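Local coordinates for protein SnoaL-like polyketide cyclase (Agrobacterium tumefaciens str. C58, PDB 3EHC) that is of unknown function but belongs to the SnoaL-like polyketide cyclases of the NTF2-like superfamily, whose cone-shaped fold commonly encloses a ligand pocket, at residues 43-46 / 47-51; 119-122 / 123-126. All coordinates share one frame; numbering follows the deposited sequence.

Interaction 1. Residues 43-46 / 47-51; sequences GYRD and MLVKD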
ATOM      1  N   GLY B  43      14.148  14.427 -10.717  1.00 34.77           N
ATOM      2  CA  GLY B  43      12.912  14.675  -9.984  1.00 34.45           C
ATOM      3  C   GLY B  43      12.742  13.767  -8.779  1.00 34.25           C
ATOM      4  O   GLY B  43      12.224  14.190  -7.761  1.00 34.86           O
ATOM      5  N   TYR B  44      13.191  12.522  -8.924  1.00 34.15           N
ATOM      6  CA  TYR B  44      13.175  11.513  -7.883  1.00 35.68           C
ATOM      7  C   TYR B  44      14.164  11.869  -6.774  1.00 36.56           C
ATOM      8  O   TYR B  44      13.830  11.765  -5.586  1.00 36.44           O
ATOM      9  CB  TYR B  44      13.497  10.145  -8.502  1.00 36.38           C
ATOM     10  CG  TYR B  44      12.982   8.952  -7.727  1.00 36.41           C
ATOM     11  CD1 TYR B  44      13.671   8.490  -6.614  1.00 43.74           C
ATOM     12  CD2 TYR B  44      11.825   8.275  -8.113  1.00 37.83           C
ATOM     13  CE1 TYR B  44      13.226   7.393  -5.877  1.00 42.76           C
ATOM     14  CE2 TYR B  44      11.357   7.161  -7.375  1.00 42.39           C
ATOM     15  CZ  TYR B  44      12.073   6.732  -6.253  1.00 45.39           C
ATOM     16  OH  TYR B  44      11.676   5.641  -5.492  1.00 46.83           O
ATOM     17  N   ARG B  45      15.365  12.293  -7.158  1.00 37.30           N
ATOM     18  CA  ARG B  45      16.378  12.773  -6.206  1.00 38.12           C
ATOM     19  C   ARG B  45      15.853  13.967  -5.412  1.00 38.28           C
ATOM     20  O   ARG B  45      16.028  14.028  -4.204  1.00 38.47           O
ATOM     21  CB  ARG B  45      17.671  13.151  -6.940  1.00 37.08           C
ATOM     22  CG  ARG B  45      18.819  13.583  -6.026  1.00 39.44           C
ATOM     23  CD  ARG B  45      20.123  13.877  -6.801  1.00 41.13           C
ATOM     24  NE  ARG B  45      20.697  12.671  -7.419  1.00 44.70           N
ATOM     25  CZ  ARG B  45      20.699  12.389  -8.729  1.00 44.61           C
ATOM     26  NH1 ARG B  45      20.153  13.212  -9.630  1.00 44.39           N
ATOM     27  NH2 ARG B  45      21.261  11.259  -9.151  1.00 44.13           N
ATOM     28  N   ASP B  46      15.216  14.912  -6.097  1.00 39.19           N
ATOM     29  CA  ASP B  46      14.639  16.107  -5.449  1.00 38.92           C
ATOM     30  C   ASP B  46      13.584  15.734  -4.431  1.00 38.56           C
ATOM     31  O   ASP B  46      13.491  16.346  -3.381  1.00 39.07           O
ATOM     32  CB  ASP B  46      13.958  17.045  -6.468  1.00 39.95           C
ATOM     33  CG  ASP B  46      14.922  17.677  -7.442  1.00 40.60           C
ATOM     34  OD1 ASP B  46      16.147  17.728  -7.163  1.00 47.40           O
ATOM     35  OD2 ASP B  46      14.431  18.136  -8.496  1.00 46.06           O
HETATM   36  N   MSE B  47      12.762  14.756  -4.783  1.00 38.68           N
HETATM   37  CA  MSE B  47      11.733  14.232  -3.892  1.00 38.73           C
HETATM   38  C   MSE B  47      12.309  13.668  -2.599  1.00 37.83           C
HETATM   39  O   MSE B  47      11.808  13.979  -1.534  1.00 37.69           O
HETATM   40  CB  MSE B  47      10.909  13.156  -4.598  1.00 39.37           C
HETATM   41  CG  MSE B  47       9.940  12.397  -3.704  1.00 41.38           C
HETATM   42 SE   MSE B  47       9.100  10.868  -4.595  0.75 42.79          SE
HETATM   43  CE  MSE B  47      10.564   9.546  -4.568  1.00 33.26           C
ATOM     44  N   LEU B  48      13.351  12.845  -2.697  1.00 38.08           N
ATOM     45  CA  LEU B  48      14.014  12.280  -1.517  1.00 37.85           C
ATOM     46  C   LEU B  48      14.766  13.347  -0.693  1.00 36.59           C
ATOM     47  O   LEU B  48      14.756  13.276   0.525  1.00 36.52           O
ATOM     48  CB  LEU B  48      14.966  11.146  -1.904  1.00 38.17           C
ATOM     49  CG  LEU B  48      14.409   9.980  -2.704  1.00 37.33           C
ATOM     50  CD1 LEU B  48      15.568   9.185  -3.348  1.00 34.87           C
ATOM     51  CD2 LEU B  48      13.540   9.108  -1.799  1.00 38.08           C
ATOM     52  N   VAL B  49      15.418  14.305  -1.357  1.00 36.10           N
ATOM     53  CA  VAL B  49      16.088  15.423  -0.678  1.00 36.16           C
ATOM     54  C   VAL B  49      15.067  16.234   0.147  1.00 37.61           C
ATOM     55  O   VAL B  49      15.356  16.689   1.258  1.00 38.18           O
ATOM     56  CB  VAL B  49      16.833  16.349  -1.694  1.00 36.58           C
ATOM     57  CG1 VAL B  49      17.121  17.731  -1.106  1.00 35.44           C
ATOM     58  CG2 VAL B  49      18.140  15.695  -2.160  1.00 35.09           C
ATOM     59  N   LYS B  50      13.876  16.420  -0.410  1.00 38.22           N
ATOM     60  CA  LYS B  50      12.807  17.156   0.264  1.00 39.38           C
ATOM     61  C   LYS B  50      12.224  16.388   1.459  1.00 38.98           C
ATOM     62  O   LYS B  50      11.962  16.983   2.514  1.00 39.93           O
ATOM     63  CB  LYS B  50      11.646  17.464  -0.702  1.00 39.92           C
ATOM     64  CG  LYS B  50      10.665  18.553  -0.190  1.00 43.85           C
ATOM     65  CD  LYS B  50       9.199  18.220  -0.499  1.00 50.51           C
ATOM     66  CE  LYS B  50       8.261  19.391  -0.201  1.00 51.80           C
ATOM     67  NZ  LYS B  50       8.514  20.017   1.136  1.00 57.45           N
ATOM     68  N   ASP B  51      12.028  15.077   1.280  1.00 39.00           N
ATOM     69  CA  ASP B  51      11.590  14.179   2.358  1.00 39.03           C
ATOM     70  C   ASP B  51      12.526  14.250   3.574  1.00 37.47           C
ATOM     71  O   ASP B  51      12.049  14.291   4.708  1.00 35.75           O
ATOM     72  CB  ASP B  51      11.508  12.705   1.883  1.00 39.50           C
ATOM     73  CG  ASP B  51      10.405  12.443   0.839  1.00 45.53           C
ATOM     74  OD1 ASP B  51       9.622  13.373   0.483  1.00 52.80           O
ATOM     75  OD2 ASP B  51      10.332  11.268   0.370  1.00 49.73           O
TER

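Interaction 2. Residues 119-122 / 123-126; sequences DKVA and IERQ. With SO4 (sulfate ion), chain G.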
ATOM      1  N   ASP B 119      -0.043   5.925   4.871  1.00 36.54           N
ATOM      2  CA  ASP B 119      -1.155   5.811   5.799  1.00 34.92           C
ATOM      3  C   ASP B 119      -1.357   7.141   6.554  1.00 35.02           C
ATOM      4  O   ASP B 119      -0.917   7.304   7.702  1.00 36.06           O
ATOM      5  CB  ASP B 119      -0.940   4.626   6.753  1.00 35.95           C
ATOM      6  CG  ASP B 119      -2.192   4.272   7.568  1.00 35.27           C
ATOM      7  OD1 ASP B 119      -3.266   4.861   7.349  1.00 36.85           O
ATOM      8  OD2 ASP B 119      -2.086   3.404   8.444  1.00 37.45           O
ATOM      9  N   LYS B 120      -2.062   8.059   5.891  1.00 34.18           N
ATOM     10  CA  LYS B 120      -2.414   9.345   6.432  1.00 34.40           C
ATOM     11  C   LYS B 120      -3.337   9.198   7.624  1.00 35.33           C
ATOM     12  O   LYS B 120      -3.209   9.960   8.585  1.00 35.53           O
ATOM     13  CB  LYS B 120      -3.021  10.246   5.341  1.00 35.27           C
ATOM     14  CG  LYS B 120      -3.439  11.620   5.821  1.00 36.81           C
ATOM     15  CD  LYS B 120      -3.607  12.640   4.729  1.00 31.36           C
ATOM     16  CE  LYS B 120      -3.996  13.987   5.319  1.00 35.16           C
ATOM     17  NZ  LYS B 120      -4.182  15.040   4.298  1.00 35.42           N
ATOM     18  N   VAL B 121      -4.245   8.218   7.580  1.00 34.64           N
ATOM     19  CA  VAL B 121      -5.197   8.012   8.670  1.00 35.57           C
ATOM     20  C   VAL B 121      -4.466   7.741  10.003  1.00 34.85           C
ATOM     21  O   VAL B 121      -4.916   8.217  11.014  1.00 33.38           O
ATOM     22  CB  VAL B 121      -6.272   6.928   8.313  1.00 38.36           C
ATOM     23  CG1 VAL B 121      -7.254   6.745   9.427  1.00 37.46           C
ATOM     24  CG2 VAL B 121      -7.046   7.335   7.020  1.00 38.53           C
ATOM     25  N   ALA B 122      -3.369   6.975   9.974  1.00 34.52           N
ATOM     26  CA  ALA B 122      -2.548   6.646  11.157  1.00 33.91           C
ATOM     27  C   ALA B 122      -2.000   7.917  11.789  1.00 34.03           C
ATOM     28  O   ALA B 122      -2.022   8.078  13.008  1.00 34.35           O
ATOM     29  CB  ALA B 122      -1.387   5.665  10.766  1.00 29.39           C
ATOM     30  N   ILE B 123      -1.547   8.842  10.943  1.00 33.20           N
ATOM     31  CA  ILE B 123      -1.020  10.116  11.423  1.00 34.74           C
ATOM     32  C   ILE B 123      -2.138  10.987  12.034  1.00 33.99           C
ATOM     33  O   ILE B 123      -1.955  11.584  13.084  1.00 33.65           O
ATOM     34  CB  ILE B 123      -0.262  10.922  10.317  1.00 35.29           C
ATOM     35  CG1 ILE B 123       0.825  10.074   9.652  1.00 34.10           C
ATOM     36  CG2 ILE B 123       0.397  12.262  10.930  1.00 28.56           C
ATOM     37  CD1 ILE B 123       1.536  10.822   8.438  1.00 34.79           C
ATOM     38  N   GLU B 124      -3.274  11.071  11.347  1.00 33.97           N
ATOM     39  CA  GLU B 124      -4.441  11.814  11.831  1.00 35.53           C
ATOM     40  C   GLU B 124      -4.858  11.386  13.227  1.00 35.77           C
ATOM     41  O   GLU B 124      -5.115  12.229  14.103  1.00 35.69           O
ATOM     42  CB  GLU B 124      -5.594  11.680  10.818  1.00 34.12           C
ATOM     43  CG  GLU B 124      -5.390  12.501   9.556  1.00 31.60           C
ATOM     44  CD  GLU B 124      -6.408  12.187   8.405  1.00 38.54           C
ATOM     45  OE1 GLU B 124      -7.172  11.187   8.470  1.00 45.70           O
ATOM     46  OE2 GLU B 124      -6.454  12.954   7.427  1.00 42.41           O
ATOM     47  N   ARG B 125      -4.935  10.075  13.410  1.00 37.48           N
ATOM     48  CA  ARG B 125      -5.244   9.510  14.699  1.00 38.41           C
ATOM     49  C   ARG B 125      -4.278   9.868  15.793  1.00 36.97           C
ATOM     50  O   ARG B 125      -4.699  10.063  16.907  1.00 36.08           O
ATOM     51  CB  ARG B 125      -5.306   7.995  14.596  1.00 38.40           C
ATOM     52  CG  ARG B 125      -6.577   7.584  13.994  1.00 52.26           C
ATOM     53  CD  ARG B 125      -6.692   6.106  13.930  1.00 63.53           C
ATOM     54  NE  ARG B 125      -7.781   5.750  13.026  1.00 64.46           N
ATOM     55  CZ  ARG B 125      -7.842   4.608  12.355  1.00 68.01           C
ATOM     56  NH1 ARG B 125      -6.857   3.713  12.479  1.00 64.62           N
ATOM     57  NH2 ARG B 125      -8.886   4.368  11.555  1.00 70.04           N
ATOM     58  N   GLN B 126      -2.987   9.915  15.479  1.00 37.50           N
ATOM     59  CA  GLN B 126      -1.972  10.271  16.456  1.00 37.65           C
ATOM     60  C   GLN B 126      -2.013  11.735  16.889  1.00 38.47           C
ATOM     61  O   GLN B 126      -1.649  12.044  18.006  1.00 39.59           O
ATOM     62  CB  GLN B 126      -0.592   9.914  15.925  1.00 38.17           C
ATOM     63  CG  GLN B 126      -0.359   8.446  15.973  1.00 35.60           C
ATOM     64  CD  GLN B 126       0.825   7.983  15.143  1.00 40.51           C
ATOM     65  OE1 GLN B 126       1.992   8.082  15.565  1.00 40.77           O
ATOM     66  NE2 GLN B 126       0.528   7.415  13.984  1.00 42.27           N
TER
HETATM   67  S   SO4 G 130      -7.878   0.332  10.473  1.00 93.71           S
HETATM   68  O1  SO4 G 130      -8.098  -0.264  11.805  1.00 91.51           O
HETATM   69  O2  SO4 G 130      -6.475   0.738  10.326  1.00 91.91           O
HETATM   70  O3  SO4 G 130      -8.725   1.509  10.272  1.00 93.24           O
HETATM   71  O4  SO4 G 130      -8.232  -0.645   9.442  1.00 90.03           O

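Interaction 1. Residues 43-46 / 47-51
The backbone N of Val49 donates to Arg45 O at 2.9 Å, one of four successive i to i+4 bonds that run through this middle part of the alpha-helix 40-54 of the NTF2-like fold. The same pattern joins Met47 to Gly43, Leu48 to Tyr44 and Lys50 to Asp46. Spacings of three and four residues bring Met47 and Leu48 next to Tyr44, and there the side chains make their main contact. Met47, a selenomethionine, lies alongside the tyrosine and points the same way. Its chain runs extended as far as SE and then bends (chi3 77°), which carries the terminal CE over the middle of the ring, 3.6 Å from the centroid of Tyr44 and only 9° off the normal. This is a CH-pi contact made by the methyl group; SE itself stands farther up over the same face, 5.2 Å from the ring centroid, in a Met-aromatic contact. Leu48 meets the ring differently, bringing one branch to its edge near the ring plane, with CD1 of Leu48 3.8 Å from CD1 of Tyr44. One aromatic group is thus touched on a face and at its rim by two consecutive residues one turn further along. Its far end is fixed by a hydrogen bond between the hydroxyls of Tyr44 and Tyr12, while Phe39 and Val32 pack on the same side chain, tying the helix to the strand 32-34 and to the loop that leads into the helix from Phe39. Arg45 leaves the helix on another side and donates through NE to Phe21 O. Val49 turns back along the helix, its CG2, set beside its own backbone N, lying 3.4 Å from Arg45 O.

Interaction 2. Residues 119-122 / 123-126
From Lys120 onward the backbone is alpha-helical, with Glu124 N, Arg125 N and Gln126 N donating to the carbonyls four residues earlier, and Asp119 at the N-cap accepts a weak bond from Ala122 N through OD1. Ala122 O is gripped twice by Gln126: its backbone N and its side-chain NE2 arrive from opposite faces of the carbonyl plane. NE2 lies 2.8 Å from Ala122 O but well above that plane (71° out of it), a position off the lone pairs. The same amide nitrogen also donates to Gln97 O, linking this C-terminal helix of the NTF2-like fold to the strand 96-107 of the main sheet. Lys120 extends fully from the helix, its methylene groups crossing the carboxylate of Glu124, with CE 3.4 Å from Glu124 OE2. Within the chain the charges stay apart, NZ of Lys120 being 4.4 Å from Glu124 OE2. Each pairs instead across the dimer interface, Lys120 with Glu124 of the second subunit and Glu124 with Lys120 there; Lys120 NZ also donates to Met87 O. Arg125, with CG beside its backbone N (chi1 -78°) and extended from there to NE, runs back along the helix over Val121, whose CG1 sits 3.4 Å above one face of the guanidinium, offset toward its rim. From that position NH2 of Arg125 donates at 3.1 Å to O3 of a sulfate, probably from the crystallisation liquor, which Asn35 of the second subunit also binds.

In the fold
Interaction 1 comes first along the chain, in the helix 40-54, and interaction 2 follows in the terminal helix 120-127. Their centres are 23 Å apart and their nearest atoms about 12 Å, so they do not touch. They are related through the five-stranded mixed sheet: side chains of the first helix rest on one of its two outermost strands, 32-34, which runs parallel to the strand 110-118 that leads directly into the second helix. Interaction 1 lies nearer the centre of the chain and meets no other subunit, whereas interaction 2, about 18 Å from that centre, borders the second subunit, so the 43-51 part of the first helix packs within its own chain while the second helix also helps form the dimer interface.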